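Local structure of polyprenyl synthetase (Nonlabens dokdonensis, 6KD7) at residues Phe150-Leu162 with Lys233-Asn245. The protein probably works as a magnesium-dependent prenyltransferase that makes geranylgeranyl pyrophosphate, a member of the FPP/GGPP synthase family. Residues are numbered along the deposited sequence; the frame is centred on the assembly and turned at random.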
ATOM      1  N   PHE A 150     -17.619  15.748  15.513  1.00 31.09           N
ATOM      2  CA  PHE A 150     -16.788  16.637  16.355  1.00 32.78           C
ATOM      3  C   PHE A 150     -15.304  16.540  15.951  1.00 33.48           C
ATOM      4  O   PHE A 150     -14.553  17.491  16.200  1.00 34.59           O
ATOM      5  CB  PHE A 150     -16.908  16.288  17.841  1.00 32.19           C
ATOM      6  CG  PHE A 150     -18.227  16.577  18.510  1.00 29.42           C
ATOM      7  CD1 PHE A 150     -19.209  17.340  17.901  1.00 33.52           C
ATOM      8  CD2 PHE A 150     -18.474  16.068  19.773  1.00 32.85           C
ATOM      9  CE1 PHE A 150     -20.417  17.586  18.528  1.00 33.64           C
ATOM     10  CE2 PHE A 150     -19.678  16.338  20.416  1.00 34.55           C
ATOM     11  CZ  PHE A 150     -20.647  17.089  19.789  1.00 34.52           C
ATOM     12  N   GLU A 151     -14.920  15.442  15.316  1.00 30.47           N
ATOM     13  CA  GLU A 151     -13.506  15.244  14.922  1.00 38.69           C
ATOM     14  C   GLU A 151     -13.055  16.356  13.975  1.00 40.81           C
ATOM     15  O   GLU A 151     -11.880  16.658  13.983  1.00 39.38           O
ATOM     16  CB  GLU A 151     -13.298  13.895  14.241  1.00 35.73           C
ATOM     17  CG  GLU A 151     -13.486  12.712  15.156  1.00 37.00           C
ATOM     18  CD  GLU A 151     -13.399  11.379  14.440  1.00 42.55           C
ATOM     19  OE1 GLU A 151     -13.057  11.374  13.266  1.00 42.06           O
ATOM     20  OE2 GLU A 151     -13.679  10.361  15.070  1.00 51.81           O
ATOM     21  N   THR A 152     -13.941  16.866  13.126  1.00 39.24           N
ATOM     22  CA  THR A 152     -13.529  17.880  12.125  1.00 39.17           C
ATOM     23  C   THR A 152     -14.087  19.253  12.480  1.00 40.90           C
ATOM     24  O   THR A 152     -14.148  20.096  11.604  1.00 43.93           O
ATOM     25  CB  THR A 152     -13.908  17.430  10.715  1.00 38.05           C
ATOM     26  OG1 THR A 152     -15.318  17.256  10.736  1.00 38.74           O
ATOM     27  CG2 THR A 152     -13.224  16.144  10.315  1.00 33.68           C
ATOM     28  N   ARG A 153     -14.505  19.441  13.721  1.00 40.44           N
ATOM     29  CA  ARG A 153     -15.013  20.765  14.132  1.00 45.58           C
ATOM     30  C   ARG A 153     -13.998  21.389  15.081  1.00 47.62           C
ATOM     31  O   ARG A 153     -13.452  20.671  15.909  1.00 51.45           O
ATOM     32  CB  ARG A 153     -16.384  20.630  14.791  1.00 47.87           C
ATOM     33  CG  ARG A 153     -17.512  20.447  13.793  1.00 52.56           C
ATOM     34  CD  ARG A 153     -18.853  20.490  14.480  1.00 54.22           C
ATOM     35  NE  ARG A 153     -19.000  21.677  15.291  1.00 47.66           N
ATOM     36  CZ  ARG A 153     -19.892  21.802  16.253  1.00 51.44           C
ATOM     37  NH1 ARG A 153     -20.716  20.807  16.522  1.00 50.97           N
ATOM     38  NH2 ARG A 153     -19.958  22.914  16.949  1.00 49.59           N
ATOM     39  N   ASP A 154     -13.724  22.678  14.929  1.00 58.02           N
ATOM     40  CA  ASP A 154     -12.786  23.336  15.869  1.00 70.60           C
ATOM     41  C   ASP A 154     -13.625  24.091  16.898  1.00 63.88           C
ATOM     42  O   ASP A 154     -13.051  24.669  17.816  1.00 65.85           O
ATOM     43  CB  ASP A 154     -11.850  24.290  15.126  1.00 84.23           C
ATOM     44  CG  ASP A 154     -11.465  23.805  13.739  1.00 97.83           C
ATOM     45  OD1 ASP A 154     -10.732  22.803  13.653  1.00122.11           O
ATOM     46  OD2 ASP A 154     -11.906  24.432  12.759  1.00101.92           O
ATOM     47  N   ASP A 155     -14.945  23.994  16.779  1.00 68.21           N
ATOM     48  CA  ASP A 155     -15.851  24.823  17.605  1.00 70.64           C
ATOM     49  C   ASP A 155     -16.904  23.981  18.341  1.00 66.36           C
ATOM     50  O   ASP A 155     -18.084  24.224  18.111  1.00 75.06           O
ATOM     51  CB  ASP A 155     -16.560  25.782  16.638  1.00 71.68           C
ATOM     52  CG  ASP A 155     -17.035  25.151  15.326  1.00 69.52           C
ATOM     53  OD1 ASP A 155     -16.208  24.574  14.586  1.00 67.37           O
ATOM     54  OD2 ASP A 155     -18.227  25.276  15.026  1.00 57.26           O
ATOM     55  N   VAL A 156     -16.518  23.139  19.298  1.00 49.61           N
ATOM     56  CA  VAL A 156     -17.544  22.301  19.990  1.00 41.79           C
ATOM     57  C   VAL A 156     -17.862  22.877  21.376  1.00 39.47           C
ATOM     58  O   VAL A 156     -16.943  23.053  22.153  1.00 36.48           O
ATOM     59  CB  VAL A 156     -17.085  20.838  20.100  1.00 42.83           C
ATOM     60  CG1 VAL A 156     -18.016  20.036  20.987  1.00 41.68           C
ATOM     61  CG2 VAL A 156     -16.945  20.181  18.742  1.00 47.15           C
ATOM     62  N   SER A 157     -19.138  23.144  21.653  1.00 38.89           N
ATOM     63  CA  SER A 157     -19.573  23.690  22.963  1.00 36.97           C
ATOM     64  C   SER A 157     -19.772  22.574  23.990  1.00 38.25           C
ATOM     65  O   SER A 157     -19.997  21.440  23.594  1.00 34.58           O
ATOM     66  CB  SER A 157     -20.805  24.524  22.842  1.00 37.83           C
ATOM     67  OG  SER A 157     -21.937  23.711  22.623  1.00 42.11           O
ATOM     68  N   VAL A 158     -19.691  22.928  25.267  1.00 35.99           N
ATOM     69  CA  VAL A 158     -19.881  21.970  26.388  1.00 36.23           C
ATOM     70  C   VAL A 158     -21.284  21.385  26.280  1.00 33.85           C
ATOM     71  O   VAL A 158     -21.486  20.185  26.385  1.00 34.10           O
ATOM     72  CB  VAL A 158     -19.589  22.675  27.720  1.00 38.27           C
ATOM     73  CG1 VAL A 158     -19.944  21.809  28.908  1.00 41.26           C
ATOM     74  CG2 VAL A 158     -18.126  23.064  27.773  1.00 38.78           C
ATOM     75  N   PRO A 159     -22.309  22.204  26.022  1.00 37.27           N
ATOM     76  CA  PRO A 159     -23.655  21.673  25.824  1.00 35.90           C
ATOM     77  C   PRO A 159     -23.709  20.637  24.705  1.00 35.62           C
ATOM     78  O   PRO A 159     -24.368  19.620  24.869  1.00 37.91           O
ATOM     79  CB  PRO A 159     -24.522  22.901  25.523  1.00 38.22           C
ATOM     80  CG  PRO A 159     -23.769  24.038  26.207  1.00 39.75           C
ATOM     81  CD  PRO A 159     -22.291  23.670  26.120  1.00 40.16           C
ATOM     82  N   GLU A 160     -23.038  20.892  23.592  1.00 35.38           N
ATOM     83  CA  GLU A 160     -23.052  19.927  22.458  1.00 33.72           C
ATOM     84  C   GLU A 160     -22.325  18.647  22.876  1.00 29.48           C
ATOM     85  O   GLU A 160     -22.828  17.597  22.596  1.00 29.65           O
ATOM     86  CB  GLU A 160     -22.358  20.505  21.236  1.00 38.63           C
ATOM     87  CG  GLU A 160     -23.155  21.580  20.518  1.00 38.52           C
ATOM     88  CD  GLU A 160     -22.306  22.192  19.411  1.00 42.50           C
ATOM     89  OE1 GLU A 160     -21.178  22.625  19.689  1.00 40.86           O
ATOM     90  OE2 GLU A 160     -22.720  22.094  18.269  1.00 47.03           O
ATOM     91  N   TYR A 161     -21.191  18.758  23.556  1.00 28.58           N
ATOM     92  CA  TYR A 161     -20.459  17.592  24.099  1.00 30.67           C
ATOM     93  C   TYR A 161     -21.382  16.803  25.064  1.00 33.09           C
ATOM     94  O   TYR A 161     -21.408  15.561  24.973  1.00 29.44           O
ATOM     95  CB  TYR A 161     -19.148  18.006  24.784  1.00 28.83           C
ATOM     96  CG  TYR A 161     -18.347  16.810  25.234  1.00 29.57           C
ATOM     97  CD1 TYR A 161     -17.645  16.037  24.304  1.00 27.27           C
ATOM     98  CD2 TYR A 161     -18.409  16.361  26.555  1.00 29.30           C
ATOM     99  CE1 TYR A 161     -16.958  14.891  24.695  1.00 26.66           C
ATOM    100  CE2 TYR A 161     -17.756  15.197  26.952  1.00 30.10           C
ATOM    101  CZ  TYR A 161     -17.020  14.468  26.022  1.00 28.35           C
ATOM    102  OH  TYR A 161     -16.402  13.327  26.426  1.00 25.89           O
ATOM    103  N   LEU A 162     -22.115  17.471  25.974  1.00 33.37           N
ATOM    104  CA  LEU A 162     -22.925  16.729  26.993  1.00 32.33           C
ATOM    105  C   LEU A 162     -24.085  16.018  26.299  1.00 28.38           C
ATOM    106  O   LEU A 162     -24.374  14.869  26.634  1.00 30.77           O
ATOM    107  CB  LEU A 162     -23.417  17.689  28.075  1.00 30.42           C
ATOM    108  CG  LEU A 162     -22.288  18.243  28.954  1.00 30.45           C
ATOM    109  CD1 LEU A 162     -22.803  19.368  29.856  1.00 31.41           C
ATOM    110  CD2 LEU A 162     -21.633  17.130  29.751  1.00 27.79           C
ATOM    111  N   LYS A 233      -9.049  13.978  21.046  1.00 34.65           N
ATOM    112  CA  LYS A 233     -10.516  13.940  21.304  1.00 35.53           C
ATOM    113  C   LYS A 233     -10.856  15.114  22.205  1.00 33.04           C
ATOM    114  O   LYS A 233     -10.208  15.287  23.258  1.00 30.86           O
ATOM    115  CB  LYS A 233     -10.960  12.636  21.950  1.00 42.11           C
ATOM    116  CG  LYS A 233     -10.911  11.444  21.017  1.00 56.79           C
ATOM    117  CD  LYS A 233     -12.249  10.768  20.765  1.00 73.06           C
ATOM    118  CE  LYS A 233     -12.095   9.264  20.609  1.00 86.63           C
ATOM    119  NZ  LYS A 233     -11.433   8.890  19.330  1.00 84.33           N
ATOM    120  N   LYS A 234     -11.807  15.921  21.792  1.00 33.21           N
ATOM    121  CA  LYS A 234     -12.204  17.127  22.561  1.00 40.57           C
ATOM    122  C   LYS A 234     -13.218  16.689  23.636  1.00 35.00           C
ATOM    123  O   LYS A 234     -14.441  16.753  23.375  1.00 41.41           O
ATOM    124  CB  LYS A 234     -12.738  18.154  21.555  1.00 53.12           C
ATOM    125  CG  LYS A 234     -11.661  18.801  20.679  1.00 62.72           C
ATOM    126  CD  LYS A 234     -12.169  19.962  19.834  1.00 69.22           C
ATOM    127  CE  LYS A 234     -13.114  19.536  18.733  1.00 63.77           C
ATOM    128  NZ  LYS A 234     -12.373  18.831  17.665  1.00 56.47           N
ATOM    129  N   THR A 235     -12.721  16.143  24.741  1.00 29.53           N
ATOM    130  CA  THR A 235     -13.569  15.639  25.846  1.00 31.47           C
ATOM    131  C   THR A 235     -13.818  16.766  26.844  1.00 32.93           C
ATOM    132  O   THR A 235     -13.301  17.876  26.645  1.00 35.40           O
ATOM    133  CB  THR A 235     -12.946  14.428  26.521  1.00 29.73           C
ATOM    134  OG1 THR A 235     -11.785  14.851  27.226  1.00 30.23           O
ATOM    135  CG2 THR A 235     -12.622  13.302  25.569  1.00 29.92           C
ATOM    136  N   TYR A 236     -14.598  16.489  27.881  1.00 32.72           N
ATOM    137  CA  TYR A 236     -15.002  17.547  28.837  1.00 31.56           C
ATOM    138  C   TYR A 236     -13.745  18.170  29.438  1.00 28.74           C
ATOM    139  O   TYR A 236     -13.705  19.372  29.605  1.00 31.42           O
ATOM    140  CB  TYR A 236     -15.911  16.962  29.917  1.00 34.77           C
ATOM    141  CG  TYR A 236     -16.648  17.984  30.740  1.00 32.02           C
ATOM    142  CD1 TYR A 236     -17.873  18.477  30.333  1.00 36.84           C
ATOM    143  CD2 TYR A 236     -16.123  18.452  31.927  1.00 34.73           C
ATOM    144  CE1 TYR A 236     -18.556  19.417  31.080  1.00 36.91           C
ATOM    145  CE2 TYR A 236     -16.796  19.383  32.691  1.00 35.28           C
ATOM    146  CZ  TYR A 236     -18.014  19.870  32.265  1.00 37.57           C
ATOM    147  OH  TYR A 236     -18.665  20.790  33.018  1.00 46.44           O
ATOM    148  N   LEU A 237     -12.739  17.341  29.679  1.00 28.26           N
ATOM    149  CA  LEU A 237     -11.461  17.779  30.278  1.00 31.87           C
ATOM    150  C   LEU A 237     -10.824  18.841  29.368  1.00 38.20           C
ATOM    151  O   LEU A 237     -10.480  19.893  29.875  1.00 41.61           O
ATOM    152  CB  LEU A 237     -10.614  16.507  30.332  1.00 34.23           C
ATOM    153  CG  LEU A 237      -9.453  16.462  31.313  1.00 34.39           C
ATOM    154  CD1 LEU A 237      -9.833  17.083  32.639  1.00 43.60           C
ATOM    155  CD2 LEU A 237      -8.992  15.033  31.497  1.00 31.77           C
ATOM    156  N   TYR A 238     -10.747  18.597  28.062  1.00 35.15           N
ATOM    157  CA  TYR A 238     -10.168  19.595  27.124  1.00 35.29           C
ATOM    158  C   TYR A 238     -11.067  20.825  26.969  1.00 35.06           C
ATOM    159  O   TYR A 238     -10.561  21.930  27.045  1.00 37.24           O
ATOM    160  CB  TYR A 238      -9.921  18.967  25.754  1.00 37.38           C
ATOM    161  CG  TYR A 238      -9.570  19.937  24.655  1.00 39.14           C
ATOM    162  CD1 TYR A 238     -10.550  20.508  23.870  1.00 39.24           C
ATOM    163  CD2 TYR A 238      -8.256  20.272  24.389  1.00 39.38           C
ATOM    164  CE1 TYR A 238     -10.240  21.389  22.852  1.00 43.75           C
ATOM    165  CE2 TYR A 238      -7.926  21.154  23.379  1.00 40.09           C
ATOM    166  CZ  TYR A 238      -8.923  21.715  22.606  1.00 41.30           C
ATOM    167  OH  TYR A 238      -8.623  22.582  21.608  1.00 44.15           O
ATOM    168  N   LEU A 239     -12.373  20.615  26.836  1.00 32.14           N
ATOM    169  CA  LEU A 239     -13.330  21.721  26.584  1.00 33.20           C
ATOM    170  C   LEU A 239     -13.298  22.731  27.735  1.00 38.08           C
ATOM    171  O   LEU A 239     -13.395  23.909  27.462  1.00 41.35           O
ATOM    172  CB  LEU A 239     -14.728  21.136  26.377  1.00 36.02           C
ATOM    173  CG  LEU A 239     -14.923  20.343  25.087  1.00 35.59           C
ATOM    174  CD1 LEU A 239     -16.310  19.740  25.030  1.00 34.09           C
ATOM    175  CD2 LEU A 239     -14.681  21.214  23.874  1.00 37.53           C
ATOM    176  N   LYS A 240     -13.153  22.266  28.969  1.00 39.38           N
ATOM    177  CA  LYS A 240     -13.125  23.142  30.168  1.00 45.36           C
ATOM    178  C   LYS A 240     -11.742  23.800  30.274  1.00 41.75           C
ATOM    179  O   LYS A 240     -11.681  24.981  30.595  1.00 45.97           O
ATOM    180  CB  LYS A 240     -13.445  22.348  31.439  1.00 42.86           C
ATOM    181  CG  LYS A 240     -14.856  21.805  31.529  1.00 45.62           C
ATOM    182  CD  LYS A 240     -15.937  22.846  31.348  1.00 46.49           C
ATOM    183  CE  LYS A 240     -16.157  23.692  32.580  1.00 44.90           C
ATOM    184  NZ  LYS A 240     -17.140  24.755  32.271  1.00 47.28           N
ATOM    185  N   SER A 241     -10.677  23.060  29.996  1.00 40.91           N
ATOM    186  CA  SER A 241      -9.289  23.578  30.015  1.00 39.66           C
ATOM    187  C   SER A 241      -9.148  24.785  29.076  1.00 43.11           C
ATOM    188  O   SER A 241      -8.545  25.780  29.498  1.00 43.56           O
ATOM    189  CB  SER A 241      -8.351  22.503  29.703  1.00 39.96           C
ATOM    190  OG  SER A 241      -8.335  21.536  30.733  1.00 36.02           O
ATOM    191  N   ILE A 242      -9.780  24.781  27.899  1.00 39.93           N
ATOM    192  CA  ILE A 242      -9.570  25.879  26.927  1.00 39.89           C
ATOM    193  C   ILE A 242     -10.445  27.079  27.272  1.00 47.10           C
ATOM    194  O   ILE A 242     -10.377  28.045  26.525  1.00 53.80           O
ATOM    195  CB  ILE A 242      -9.770  25.421  25.471  1.00 37.95           C
ATOM    196  CG1 ILE A 242     -11.195  24.961  25.168  1.00 40.61           C
ATOM    197  CG2 ILE A 242      -8.725  24.377  25.121  1.00 41.84           C
ATOM    198  CD1 ILE A 242     -11.549  24.967  23.678  1.00 40.39           C
ATOM    199  N   GLU A 243     -11.279  27.020  28.306  1.00 50.52           N
ATOM    200  CA  GLU A 243     -12.079  28.201  28.734  1.00 51.21           C
ATOM    201  C   GLU A 243     -11.132  29.211  29.402  1.00 50.22           C
ATOM    202  O   GLU A 243     -11.470  30.392  29.473  1.00 54.45           O
ATOM    203  CB  GLU A 243     -13.225  27.773  29.644  1.00 51.41           C
ATOM    204  CG  GLU A 243     -14.414  27.209  28.873  1.00 53.81           C
ATOM    205  CD  GLU A 243     -15.516  26.617  29.743  1.00 52.77           C
ATOM    206  OE1 GLU A 243     -15.289  26.459  30.952  1.00 48.37           O
ATOM    207  OE2 GLU A 243     -16.599  26.336  29.215  1.00 48.04           O
ATOM    208  N   ASN A 244      -9.939  28.739  29.757  1.00 51.08           N
ATOM    209  CA  ASN A 244      -8.894  29.567  30.405  1.00 52.93           C
ATOM    210  C   ASN A 244      -8.017  30.193  29.318  1.00 59.48           C
ATOM    211  O   ASN A 244      -7.190  29.483  28.749  1.00 58.29           O
ATOM    212  CB  ASN A 244      -8.064  28.712  31.360  1.00 50.69           C
ATOM    213  CG  ASN A 244      -7.151  29.531  32.241  1.00 54.85           C
ATOM    214  OD1 ASN A 244      -6.820  29.121  33.345  1.00 46.58           O
ATOM    215  ND2 ASN A 244      -6.743  30.685  31.755  1.00 47.32           N
ATOM    216  N   ASN A 245      -8.192  31.492  29.082  1.00 62.40           N
ATOM    217  CA  ASN A 245      -7.457  32.261  28.039  1.00 60.23           C
ATOM    218  C   ASN A 245      -5.944  32.183  28.255  1.00 55.73           C
ATOM    219  O   ASN A 245      -5.240  32.439  27.298  1.00 59.30           O
ATOM    220  CB  ASN A 245      -7.845  33.731  27.984  1.00 64.68           C
ATOM    221  CG  ASN A 245      -9.342  33.918  27.985  1.00 77.34           C
ATOM    222  OD1 ASN A 245     -10.040  33.366  27.140  1.00 76.79           O
ATOM    223  ND2 ASN A 245      -9.835  34.683  28.946  1.00 86.89           N
TER
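The Tyr161 ring lies with one face over the backbone joining Thr235 to Tyr236: Thr235 C sits 4.0 Å above its plane, with Tyr236 N over the same face. Tyr161 CG, anti to the residue's own N (chi1 -175°), carries the ring across the start of helix 236-241; Leu239 CD1 packs 3.3 Å from Tyr161 CB. The Tyr236 ring presents its edge to Tyr161 CD2, and Val158 CG1 reaches Tyr236 CE1 obliquely at 3.5 Å. The Val158 and Leu239 side chains run past one another head to tail, Val158 CG2 on Leu239 CB. The Lys234 chain, bent at its last two torsions, brings NZ to two carbonyls of the type I turn Phe150-Arg153: Arg153 O at 2.8 Å, met almost head-on (174°), and Phe150 O at 2.9 Å, which takes Arg153 N from the opposite face. Val156 covers one face of the Phe150 ring with CG1 and lays CG2 over the Arg153 guanidinium and against Lys234 CE. Asp210 OD2, on helix 188-215, accepts from Tyr236 N and is hydrogen-bonded to Tyr161 OH; an alanine at Tyr161 would probably leave a gap over the Thr235-Tyr236 peptide and cost Asp210 one of these partners. With the Tyr161 side chain about 6 Å from a bound magnesium ion, the start of helix 158-183, antiparallel to the short helix 236-241, borders the metal site of the all-helical prenyl synthase fold.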